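Local coordinates for cellulase (Clostridium cellulovorans, PDB 6UI3), which probably hydrolyses internal beta-1,4-glucan links as the broad-specificity family 5 endoglucanase (GH5_4) module of a larger, dockerin-bearing protein, at residues G38-G41 with P45-T48; R64-W69 with L302-N307. One frame throughout, in Å; residues are numbered along the deposited sequence.

Contact 1. Residues G38-G41 with P45-T48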
loop_
_atom_site.group_PDB
_atom_site.type_symbol
_atom_site.label_atom_id
_atom_site.label_comp_id
_atom_site.label_asym_id
_atom_site.label_seq_id
_atom_site.Cartn_x
_atom_site.Cartn_y
_atom_site.Cartn_z
ATOM N N GLY A 38 2.665 -18.365 3.552
ATOM C CA GLY A 38 2.510 -18.217 2.126
ATOM C C GLY A 38 1.125 -17.749 1.735
ATOM O O GLY A 38 0.281 -17.392 2.561
ATOM N N GLU A 39 0.899 -17.792 0.421
ATOM C CA GLU A 39 -0.250 -17.144 -0.199
ATOM C C GLU A 39 -1.582 -17.558 0.412
ATOM O O GLU A 39 -2.488 -16.725 0.553
ATOM C CB GLU A 39 -0.227 -17.459 -1.701
ATOM C CG GLU A 39 -1.260 -16.711 -2.508
ATOM C CD GLU A 39 -1.020 -16.757 -3.996
ATOM O OE1 GLU A 39 -0.049 -17.408 -4.440
ATOM O OE2 GLU A 39 -1.780 -16.111 -4.748
ATOM N N THR A 40 -1.724 -18.833 0.776
ATOM C CA THR A 40 -2.969 -19.356 1.330
ATOM C C THR A 40 -2.940 -19.465 2.848
ATOM O O THR A 40 -3.888 -19.988 3.443
ATOM C CB THR A 40 -3.310 -20.734 0.739
ATOM O OG1 THR A 40 -2.325 -21.697 1.155
ATOM C CG2 THR A 40 -3.362 -20.688 -0.776
ATOM N N GLY A 41 -1.891 -18.950 3.488
ATOM C CA GLY A 41 -1.696 -19.183 4.906
ATOM C C GLY A 41 -2.742 -18.563 5.803
ATOM O O GLY A 41 -2.945 -19.025 6.929
ATOM N N PRO A 45 -7.732 -17.937 -1.217
ATOM C CA PRO A 45 -7.377 -18.839 -2.315
ATOM C C PRO A 45 -6.151 -18.345 -3.063
ATOM O O PRO A 45 -5.722 -17.197 -2.935
ATOM C CB PRO A 45 -8.616 -18.781 -3.216
ATOM C CG PRO A 45 -9.149 -17.401 -3.004
ATOM C CD PRO A 45 -8.925 -17.124 -1.534
ATOM N N VAL A 46 -5.576 -19.248 -3.857
ATOM C CA VAL A 46 -4.517 -18.856 -4.772
ATOM C C VAL A 46 -5.062 -17.805 -5.730
ATOM O O VAL A 46 -6.149 -17.950 -6.293
ATOM C CB VAL A 46 -3.989 -20.092 -5.514
ATOM C CG1 VAL A 46 -2.949 -19.681 -6.557
ATOM C CG2 VAL A 46 -3.383 -21.089 -4.530
ATOM N N THR A 47 -4.315 -16.729 -5.908
ATOM C CA THR A 47 -4.745 -15.625 -6.759
ATOM C C THR A 47 -4.702 -16.022 -8.234
ATOM O O THR A 47 -3.818 -16.762 -8.670
ATOM C CB THR A 47 -3.813 -14.436 -6.522
ATOM O OG1 THR A 47 -3.720 -14.169 -5.113
ATOM C CG2 THR A 47 -4.317 -13.186 -7.189
ATOM N N THR A 48 -5.653 -15.498 -9.016
ATOM C CA THR A 48 -5.728 -15.768 -10.451
ATOM C C THR A 48 -5.834 -14.475 -11.250
ATOM O O THR A 48 -6.284 -13.438 -10.749
ATOM C CB THR A 48 -6.944 -16.640 -10.809
ATOM O OG1 THR A 48 -8.131 -15.888 -10.533
ATOM C CG2 THR A 48 -6.943 -17.932 -10.029
#

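Contact 2. Residues R64-W69 with L302-N307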
loop_
_atom_site.group_PDB
_atom_site.type_symbol
_atom_site.label_atom_id
_atom_site.label_comp_id
_atom_site.label_asym_id
_atom_site.label_seq_id
_atom_site.Cartn_x
_atom_site.Cartn_y
_atom_site.Cartn_z
ATOM N N ARG A 64 -2.157 -2.990 -5.179
ATOM C CA ARG A 64 -1.021 -3.163 -4.278
ATOM C C ARG A 64 -0.954 -4.609 -3.822
ATOM O O ARG A 64 -1.994 -5.216 -3.510
ATOM C CB ARG A 64 -1.115 -2.207 -3.094
ATOM C CG ARG A 64 0.014 -2.321 -2.081
ATOM C CD ARG A 64 0.087 -1.058 -1.252
ATOM N NE ARG A 64 1.063 -1.014 -0.175
ATOM C CZ ARG A 64 0.836 -1.356 1.096
ATOM N NH1 ARG A 64 -0.323 -1.877 1.456
ATOM N NH2 ARG A 64 1.778 -1.162 1.998
ATOM N N ILE A 65 0.253 -5.162 -3.846
ATOM C CA ILE A 65 0.509 -6.572 -3.585
ATOM C C ILE A 65 1.424 -6.689 -2.368
ATOM O O ILE A 65 2.662 -6.665 -2.504
ATOM C CB ILE A 65 1.140 -7.253 -4.806
ATOM C CG1 ILE A 65 0.268 -7.084 -6.055
ATOM C CG2 ILE A 65 1.384 -8.732 -4.526
ATOM C CD1 ILE A 65 1.018 -7.332 -7.342
ATOM N N PRO A 66 0.849 -6.787 -1.166
ATOM C CA PRO A 66 1.645 -7.062 0.038
ATOM C C PRO A 66 2.449 -8.343 -0.115
ATOM O O PRO A 66 1.898 -9.380 -0.476
ATOM C CB PRO A 66 0.565 -7.224 1.120
ATOM C CG PRO A 66 -0.565 -6.341 0.652
ATOM C CD PRO A 66 -0.573 -6.528 -0.844
ATOM N N VAL A 67 3.746 -8.287 0.212
ATOM C CA VAL A 67 4.594 -9.477 0.143
ATOM C C VAL A 67 5.478 -9.575 1.382
ATOM O O VAL A 67 6.274 -8.668 1.661
ATOM C CB VAL A 67 5.488 -9.521 -1.110
ATOM C CG1 VAL A 67 6.307 -10.821 -1.135
ATOM C CG2 VAL A 67 4.673 -9.371 -2.381
ATOM N N ARG A 68 5.349 -10.685 2.116
ATOM C CA ARG A 68 6.293 -11.086 3.158
ATOM C C ARG A 68 7.357 -11.949 2.491
ATOM O O ARG A 68 7.015 -12.890 1.777
ATOM C CB ARG A 68 5.561 -11.895 4.232
ATOM C CG ARG A 68 6.449 -12.371 5.373
ATOM C CD ARG A 68 5.726 -13.324 6.321
ATOM N NE ARG A 68 4.444 -12.824 6.816
ATOM C CZ ARG A 68 4.129 -12.589 8.088
ATOM N NH1 ARG A 68 5.006 -12.745 9.062
ATOM N NH2 ARG A 68 2.905 -12.190 8.372
ATOM N N TRP A 69 8.638 -11.635 2.713
ATOM C CA TRP A 69 9.723 -12.327 2.028
ATOM C C TRP A 69 10.514 -13.292 2.895
ATOM O O TRP A 69 11.159 -14.202 2.353
ATOM C CB TRP A 69 10.705 -11.308 1.436
ATOM C CG TRP A 69 10.084 -10.367 0.450
ATOM C CD1 TRP A 69 9.509 -9.158 0.716
ATOM C CD2 TRP A 69 9.971 -10.559 -0.974
ATOM N NE1 TRP A 69 9.055 -8.581 -0.456
ATOM C CE2 TRP A 69 9.323 -9.423 -1.502
ATOM C CE3 TRP A 69 10.342 -11.589 -1.847
ATOM C CZ2 TRP A 69 9.056 -9.280 -2.863
ATOM C CZ3 TRP A 69 10.066 -11.450 -3.199
ATOM C CH2 TRP A 69 9.436 -10.304 -3.692
ATOM N N LEU A 302 -6.401 3.346 -2.092
ATOM C CA LEU A 302 -6.375 1.909 -2.332
ATOM C C LEU A 302 -7.092 1.189 -1.196
ATOM O O LEU A 302 -6.602 1.165 -0.067
ATOM C CB LEU A 302 -4.928 1.428 -2.439
ATOM C CG LEU A 302 -4.122 1.843 -3.664
ATOM C CD1 LEU A 302 -3.911 3.282 -3.865
ATOM C CD2 LEU A 302 -2.754 1.163 -3.599
ATOM N N TRP A 303 -8.248 0.600 -1.488
ATOM C CA TRP A 303 -9.022 -0.121 -0.482
ATOM C C TRP A 303 -8.293 -1.393 -0.055
ATOM O O TRP A 303 -7.765 -2.131 -0.886
ATOM C CB TRP A 303 -10.404 -0.470 -1.056
ATOM C CG TRP A 303 -11.324 -1.188 -0.080
ATOM C CD1 TRP A 303 -11.282 -2.505 0.243
ATOM C CD2 TRP A 303 -12.424 -0.636 0.657
ATOM N NE1 TRP A 303 -12.257 -2.799 1.157
ATOM C CE2 TRP A 303 -12.988 -1.679 1.417
ATOM C CE3 TRP A 303 -12.981 0.635 0.754
ATOM C CZ2 TRP A 303 -14.077 -1.487 2.252
ATOM C CZ3 TRP A 303 -14.076 0.816 1.573
ATOM C CH2 TRP A 303 -14.615 -0.245 2.300
ATOM N N TRP A 304 -8.290 -1.653 1.254
ATOM C CA TRP A 304 -7.722 -2.898 1.796
ATOM C C TRP A 304 -8.758 -4.014 1.731
ATOM O O TRP A 304 -9.690 -4.047 2.529
ATOM C CB TRP A 304 -7.259 -2.716 3.243
ATOM C CG TRP A 304 -6.656 -3.982 3.791
ATOM C CD1 TRP A 304 -7.271 -4.923 4.566
ATOM C CD2 TRP A 304 -5.325 -4.446 3.576
ATOM N NE1 TRP A 304 -6.402 -5.958 4.835
ATOM C CE2 TRP A 304 -5.193 -5.682 4.247
ATOM C CE3 TRP A 304 -4.223 -3.939 2.884
ATOM C CZ2 TRP A 304 -4.013 -6.403 4.235
ATOM C CZ3 TRP A 304 -3.058 -4.653 2.883
ATOM C CH2 TRP A 304 -2.954 -5.866 3.554
ATOM N N ASP A 305 -8.590 -4.939 0.790
ATOM C CA ASP A 305 -9.545 -6.024 0.554
ATOM C C ASP A 305 -8.947 -7.348 1.018
ATOM O O ASP A 305 -8.112 -7.939 0.337
ATOM C CB ASP A 305 -9.962 -6.083 -0.907
ATOM C CG ASP A 305 -11.157 -6.984 -1.124
ATOM O OD1 ASP A 305 -11.357 -7.911 -0.296
ATOM O OD2 ASP A 305 -11.861 -6.768 -2.131
ATOM N N ASN A 306 -9.384 -7.812 2.192
ATOM C CA ASN A 306 -8.894 -9.069 2.741
ATOM C C ASN A 306 -9.772 -10.281 2.411
ATOM O O ASN A 306 -9.501 -11.382 2.914
ATOM C CB ASN A 306 -8.708 -8.958 4.255
ATOM C CG ASN A 306 -9.988 -8.662 4.996
ATOM O OD1 ASN A 306 -11.082 -8.643 4.428
ATOM N ND2 ASN A 306 -9.849 -8.452 6.291
ATOM N N ASN A 307 -10.781 -10.123 1.558
ATOM C CA ASN A 307 -11.669 -11.221 1.164
ATOM C C ASN A 307 -12.441 -11.801 2.344
ATOM O O ASN A 307 -12.908 -12.945 2.275
ATOM C CB ASN A 307 -10.879 -12.336 0.444
ATOM C CG ASN A 307 -11.759 -13.344 -0.289
ATOM O OD1 ASN A 307 -12.752 -13.013 -0.937
ATOM N ND2 ASN A 307 -11.369 -14.606 -0.192
#

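Contact 1. Residues G38-G41 with P45-T48
T40 and P45 bring the two backbones closest, CA to CA 5.7 Å, where a type I beta turn at G38-G41 faces the extended backbone of P45-T48. The turn is closed by G41 N on G38 O at 2.8 Å. E39, the second residue of the turn, carries the contact. Its CG stands anti to the backbone N (chi1 -173°) and the chain stays extended, which carries the carboxylate across to T47. There a single oxygen, E39 OE2, takes two bonds from one residue. The backbone T47 N donates to E39 OE2 at 2.9 Å with an N-H...O angle of 165°, nearly straight. It arrives from above the carboxylate plane, 47° out of it. The hydroxyl T47 OG1 donates to the same E39 OE2 at 2.8 Å, nearly in line with the C-O bond. With OG1 turned beside its own backbone N, anti to the carbonyl carbon, the T47 hydroxyl and amide can both reach E39 OE2. The other oxygen, E39 OE1, forms a salt bridge with R87. Both carboxylate oxygens are thus held, which should fix the rotation of the group and probably favours the charged form. Beside this polar grip lies a small apolar touch at the surface, T40 CG2 against V46 CG2 at 3.8 Å. The contact folds the first beta-alpha loop of the TIM barrel, between strand 25-29 and helix 49-58, back on itself. T48 is the N-cap of that helix, T47 packs on F52 within it, and R87 of helix 82-96 also binds T47 O.

Contact 2. Residues R64-W69 with L302-N307
L302 and R64 meet inside the eight-stranded beta barrel of this TIM-barrel fold. Their strands, 301-305 and 62-65, are not neighbours in the sheet, since strand 25-29 lies between them. The contact is therefore made by side chains inside the barrel, past strand 25-29. L302 comes first, its CD2 against R64 CB at 3.8 Å. This is a purely apolar touch on the root of the arginine. W303 turns to the other side of the strand, where its NE1 bonds to L316 O. W304 follows and brings the six-membered part of its indole towards P66 and R64. CG anti to the backbone N (chi1 -179°) swings this ring to segment 64-69. W304 CZ3 packs on P66 CG at 3.7 Å, and W304 CH2 is nearly as close to P66 CG, at 3.8 Å. R64 NH1 lies at the ring edge, near the indole plane, 4.2 Å from W304 CZ3. The guanidinium is turned 61° against the ring, and with NH1 beside the edge this is no cation-pi contact. The polar end of R64 is held by other strands and loops: N28 and Q271 at NH1, a salt bridge to D148 at NE, N151 at NH2. Such a net should fix the guanidinium at the C-terminal end of the barrel, where family 5 enzymes have their active site. Q271 probably occupies the place of the family's nucleophile glutamate. D305 ends the strand, its OD2 taking bonds from W27 NE1 and L319 N. It also starts an Asx turn: N307 N donates to D305 OD1 at 2.9 Å.

How the contacts relate
From the N terminus, the chain leaves strand 25-29 and enters the loop that contact 1 closes on itself, with three residues between its segments. Helix 49-58 follows at once. Segment 64-69 then opens contact 2, which closes at 302-307, after 232 intervening residues. The two contacts run in series and neither nests in the other. Contact 1 is local and lies at the surface. Contact 2 is buried and bridges the second and eighth barrel strands past the first, 25-29. Their centres are 12 Å apart, and they meet where P45 CD packs on N307 ND2 at 3.8 Å, so the first loop touches the end of segment 302-307.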